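Local coordinates for YkuI protein (Bacillus subtilis, PDB 2BAS) that binds cyclic di-GMP in its EAL domain, which probably acts as a phosphodiesterase on this second messenger, at residues I45-A48 against V53-Y56; E102-L107 against L265-L270. One frame throughout, in Å; residues are numbered along the deposited sequence.

Contact 1: residues I45-A48 against V53-Y56; sequences IFSA and VVGY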
# COMPACT_ATOMS: atom_id res chain seq x y z
N ILE A 45 -19.70 -13.31 12.62
CA ILE A 45 -18.40 -12.98 12.08
C ILE A 45 -17.40 -13.96 12.68
O ILE A 45 -17.41 -14.21 13.89
CB ILE A 45 -18.03 -11.51 12.33
CG1 ILE A 45 -18.98 -10.62 11.53
CG2 ILE A 45 -16.59 -11.24 11.90
CD1 ILE A 45 -19.20 -9.29 12.14
N PHE A 46 -16.55 -14.51 11.81
CA PHE A 46 -15.70 -15.64 12.17
C PHE A 46 -14.23 -15.34 12.38
O PHE A 46 -13.63 -14.55 11.67
CB PHE A 46 -15.88 -16.78 11.16
CG PHE A 46 -17.25 -17.38 11.20
CD1 PHE A 46 -18.27 -16.88 10.39
CD2 PHE A 46 -17.54 -18.43 12.06
CE1 PHE A 46 -19.55 -17.43 10.43
CE2 PHE A 46 -18.81 -18.99 12.11
CZ PHE A 46 -19.82 -18.49 11.29
N SER A 47 -13.68 -15.99 13.40
CA SER A 47 -12.28 -15.88 13.82
C SER A 47 -11.40 -16.68 12.88
O SER A 47 -11.83 -17.71 12.36
CB SER A 47 -12.14 -16.46 15.23
OG SER A 47 -11.01 -15.95 15.91
N ALA A 48 -10.16 -16.22 12.68
CA ALA A 48 -9.21 -16.98 11.87
C ALA A 48 -8.38 -17.93 12.73
O ALA A 48 -8.09 -19.05 12.30
CB ALA A 48 -8.32 -16.05 11.09
N VAL A 53 -17.16 -17.94 16.14
CA VAL A 53 -17.86 -16.67 16.08
C VAL A 53 -17.30 -15.71 17.15
O VAL A 53 -17.17 -16.07 18.31
CB VAL A 53 -19.42 -16.82 16.14
CG1 VAL A 53 -19.86 -18.20 15.62
CG2 VAL A 53 -19.98 -16.59 17.53
N VAL A 54 -16.94 -14.51 16.73
CA VAL A 54 -16.34 -13.50 17.61
C VAL A 54 -17.33 -12.36 17.87
O VAL A 54 -17.14 -11.56 18.80
CB VAL A 54 -15.03 -12.93 17.02
CG1 VAL A 54 -13.95 -13.98 17.07
CG2 VAL A 54 -15.24 -12.45 15.60
N GLY A 55 -18.37 -12.30 17.04
CA GLY A 55 -19.43 -11.31 17.17
C GLY A 55 -20.49 -11.47 16.09
O GLY A 55 -20.50 -12.45 15.35
N TYR A 56 -21.38 -10.49 16.02
CA TYR A 56 -22.46 -10.48 15.04
C TYR A 56 -22.70 -9.06 14.58
O TYR A 56 -22.77 -8.14 15.39
CB TYR A 56 -23.76 -10.98 15.68
CG TYR A 56 -23.78 -12.41 16.16
CD1 TYR A 56 -23.36 -12.73 17.46
CD2 TYR A 56 -24.25 -13.43 15.34
CE1 TYR A 56 -23.38 -14.05 17.91
CE2 TYR A 56 -24.29 -14.76 15.79
CZ TYR A 56 -23.85 -15.06 17.08
OH TYR A 56 -23.90 -16.36 17.52

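Contact 2: residues E102-L107 against L265-L270; sequences EADSDL and LERDVL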
# COMPACT_ATOMS: atom_id res chain seq x y z
N GLU A 102 -28.07 -11.18 27.12
CA GLU A 102 -28.37 -12.56 27.49
C GLU A 102 -27.28 -13.53 27.05
O GLU A 102 -27.04 -14.54 27.70
CB GLU A 102 -29.72 -13.01 26.90
CG GLU A 102 -30.91 -12.11 27.25
CD GLU A 102 -31.16 -11.96 28.75
OE1 GLU A 102 -31.21 -12.98 29.47
OE2 GLU A 102 -31.33 -10.80 29.20
N ALA A 103 -26.61 -13.21 25.94
CA ALA A 103 -25.57 -14.09 25.39
C ALA A 103 -24.20 -13.94 26.06
O ALA A 103 -24.08 -13.30 27.11
CB ALA A 103 -25.46 -13.88 23.90
N ASP A 104 -23.19 -14.52 25.44
CA ASP A 104 -21.82 -14.53 25.95
C ASP A 104 -21.23 -13.12 26.09
O ASP A 104 -21.38 -12.29 25.20
CB ASP A 104 -20.93 -15.39 25.04
CG ASP A 104 -21.53 -16.76 24.75
OD1 ASP A 104 -20.75 -17.72 24.55
OD2 ASP A 104 -22.77 -16.91 24.74
N SER A 105 -20.55 -12.89 27.21
CA SER A 105 -20.02 -11.58 27.60
C SER A 105 -18.81 -11.07 26.78
O SER A 105 -18.28 -9.98 27.05
CB SER A 105 -19.68 -11.62 29.10
OG SER A 105 -19.41 -10.34 29.63
N ASP A 106 -18.38 -11.83 25.78
CA ASP A 106 -17.17 -11.49 25.02
C ASP A 106 -17.42 -11.29 23.52
O ASP A 106 -16.49 -10.99 22.75
CB ASP A 106 -16.12 -12.58 25.21
CG ASP A 106 -16.50 -13.89 24.55
OD1 ASP A 106 -15.72 -14.40 23.72
OD2 ASP A 106 -17.60 -14.41 24.84
N LEU A 107 -18.68 -11.46 23.12
CA LEU A 107 -19.10 -11.29 21.73
C LEU A 107 -18.93 -9.84 21.29
O LEU A 107 -19.24 -8.91 22.03
CB LEU A 107 -20.55 -11.74 21.54
CG LEU A 107 -20.90 -13.24 21.50
CD1 LEU A 107 -22.37 -13.44 21.26
CD2 LEU A 107 -20.11 -14.00 20.44
N LEU A 265 -25.97 -18.33 17.18
CA LEU A 265 -25.58 -19.69 16.86
C LEU A 265 -24.68 -20.23 17.95
O LEU A 265 -24.24 -19.48 18.82
CB LEU A 265 -24.82 -19.70 15.54
CG LEU A 265 -25.46 -19.03 14.32
CD1 LEU A 265 -24.45 -18.92 13.21
CD2 LEU A 265 -26.70 -19.80 13.86
N GLU A 266 -24.41 -21.52 17.90
CA GLU A 266 -23.38 -22.12 18.75
C GLU A 266 -22.05 -21.49 18.34
O GLU A 266 -21.80 -21.27 17.15
CB GLU A 266 -23.34 -23.64 18.56
CG GLU A 266 -24.62 -24.39 18.96
CD GLU A 266 -25.85 -23.97 18.15
OE1 GLU A 266 -25.67 -23.52 16.97
OE2 GLU A 266 -27.00 -24.08 18.70
N ARG A 267 -21.21 -21.17 19.31
CA ARG A 267 -19.97 -20.46 19.02
C ARG A 267 -18.96 -21.26 18.20
O ARG A 267 -18.08 -20.69 17.55
CB ARG A 267 -19.39 -19.84 20.28
CG ARG A 267 -20.25 -18.66 20.74
CD ARG A 267 -19.52 -17.69 21.63
NE ARG A 267 -18.38 -17.08 20.97
CZ ARG A 267 -17.65 -16.11 21.50
NH1 ARG A 267 -17.97 -15.64 22.70
NH2 ARG A 267 -16.61 -15.62 20.85
N ASP A 268 -19.11 -22.59 18.22
CA ASP A 268 -18.30 -23.50 17.43
C ASP A 268 -19.07 -24.01 16.21
O ASP A 268 -18.69 -25.02 15.60
CB ASP A 268 -17.87 -24.70 18.28
CG ASP A 268 -17.02 -24.31 19.48
OD1 ASP A 268 -16.25 -23.17 19.34
OD2 ASP A 268 -17.11 -25.16 20.55
N VAL A 269 -20.15 -23.31 15.85
CA VAL A 269 -21.05 -23.75 14.78
C VAL A 269 -20.34 -24.23 13.52
O VAL A 269 -20.78 -25.19 12.88
CB VAL A 269 -22.11 -22.66 14.42
CG1 VAL A 269 -21.43 -21.34 14.00
CG2 VAL A 269 -23.08 -23.16 13.34
N LEU A 270 -19.22 -23.59 13.18
CA LEU A 270 -18.57 -23.83 11.91
C LEU A 270 -17.11 -24.32 12.02
O LEU A 270 -16.46 -24.53 11.00
CB LEU A 270 -18.65 -22.55 11.08
CG LEU A 270 -19.18 -22.67 9.65
CD1 LEU A 270 -20.61 -23.24 9.64
CD2 LEU A 270 -19.15 -21.31 8.96

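Contact 1: residues I45-A48 against V53-Y56
Ile45 and Phe46, at the end of strand 38-47, pair with Val53, Val54 and Gly55 at the start of strand 53-64, forming the turn end of a beta hairpin in the EAL domain, a (beta/alpha)8-like barrel with strand 38-47 antiparallel to both its neighbours. The short strand axes come within 4.6 Å and run antiparallel, 158° between their N-to-C directions. Two backbone hydrogen bonds meet at Ile45. Its N donates to Gly55 O at 3.0 Å, and its O accepts from Val54 N at 2.9 Å. Val53 CA also offers a C-H to this oxygen. Val54 and Gly55 thus both bond to Ile45, two residues opposite one, consistent with a beta bulge.

Phe46 and Val53 form a non-hydrogen-bonded pair with their side chains on the same face of the sheet. With CG of Phe46 anti to its carbonyl carbon (chi1 -66°), the ring leans back toward the partner strand and CE2 meets Val53 CG1 at 3.7 Å, obliquely; Leu257 and Val258 also pack on this ring. Ile45 points to the other face. Its CG2 approaches Val54 CG2 at 4.1 Å, the two side chains at about a right angle, and Phe110 and Tyr251 also touch Ile45. At the turn, Trp370 of the second subunit packs on Ala48.

Val54 spreads its two methyls along the partner strand. CG2, between the backbone N and the carbonyl carbon, lies against Ile45 O, while CG1 rests on Ser47 CB at 3.6 Å.

Contact 2: residues E102-L107 against L265-L270
Two irregular loops, 102-107 and 265-270, face each other here with the CA atoms of Asp104 and Arg267 9.3 Å apart, Arg267 being carried by a type I beta turn from Glu266 to Val269 just before helix 271-311. The gap is bridged by side chains, chiefly the long arm of Arg267, which bends at chi3 (61°) to bring its guanidinium to the two aspartates. Asp106 comes to the edge of that group, its carboxylate plane 22° from the guanidinium plane. OD1 of Asp106 takes weak hydrogen bonds from both terminal nitrogens of Arg267, 2.8 Å from NH1 and 3.2 Å from NH2. Asp106 OD2 also faces NH1, but the modelled distance is too short to be trusted in detail. Asp104 also comes in at the edge, but on the CD side of NH1, its carboxylate plane 56° from that of the guanidinium. Its OD1 makes a long salt bridge of 3.9 Å to Arg267 NH1 and touches Arg267 CD. Over the centre of one guanidinium face lies the methyl CD2 of Leu107, 3.4 Å from Arg267 CZ. NH2 of Arg267 has a further acceptor in Val53 O, on strand 53-64. A leucine in place of Arg267 would probably leave Asp106, and to a lesser degree Asp104, without its cationic mate and deprive Val53 O of a donor. The positive charge is likely to favour the ionised form of Asp106, and more weakly that of Asp104, while the Asp106 bonds and Val53 O probably restrain the rotation of the guanidinium.

How the contacts relate
Along the chain the two contacts come in series: the hairpin 45-48/53-56 closes before 102-107 opens contact 2, which ends at 265-270. Their centres lie about 9 Å apart, both within the EAL domain. Strand 108-112, which follows loop 102-107, runs parallel to strand 53-64 in the barrel sheet, and loop 265-270 leads into helix 271-311, the long connection to the C-terminal domain with its six-stranded sheet. The contacts also touch directly: Tyr56 OH is probably hydrogen-bonded to Leu265 N, its ring packs on Leu107, and Phe46 meets Leu270. The hairpin thus lies against both loops, tying the barrel to the chain entering the linking helix.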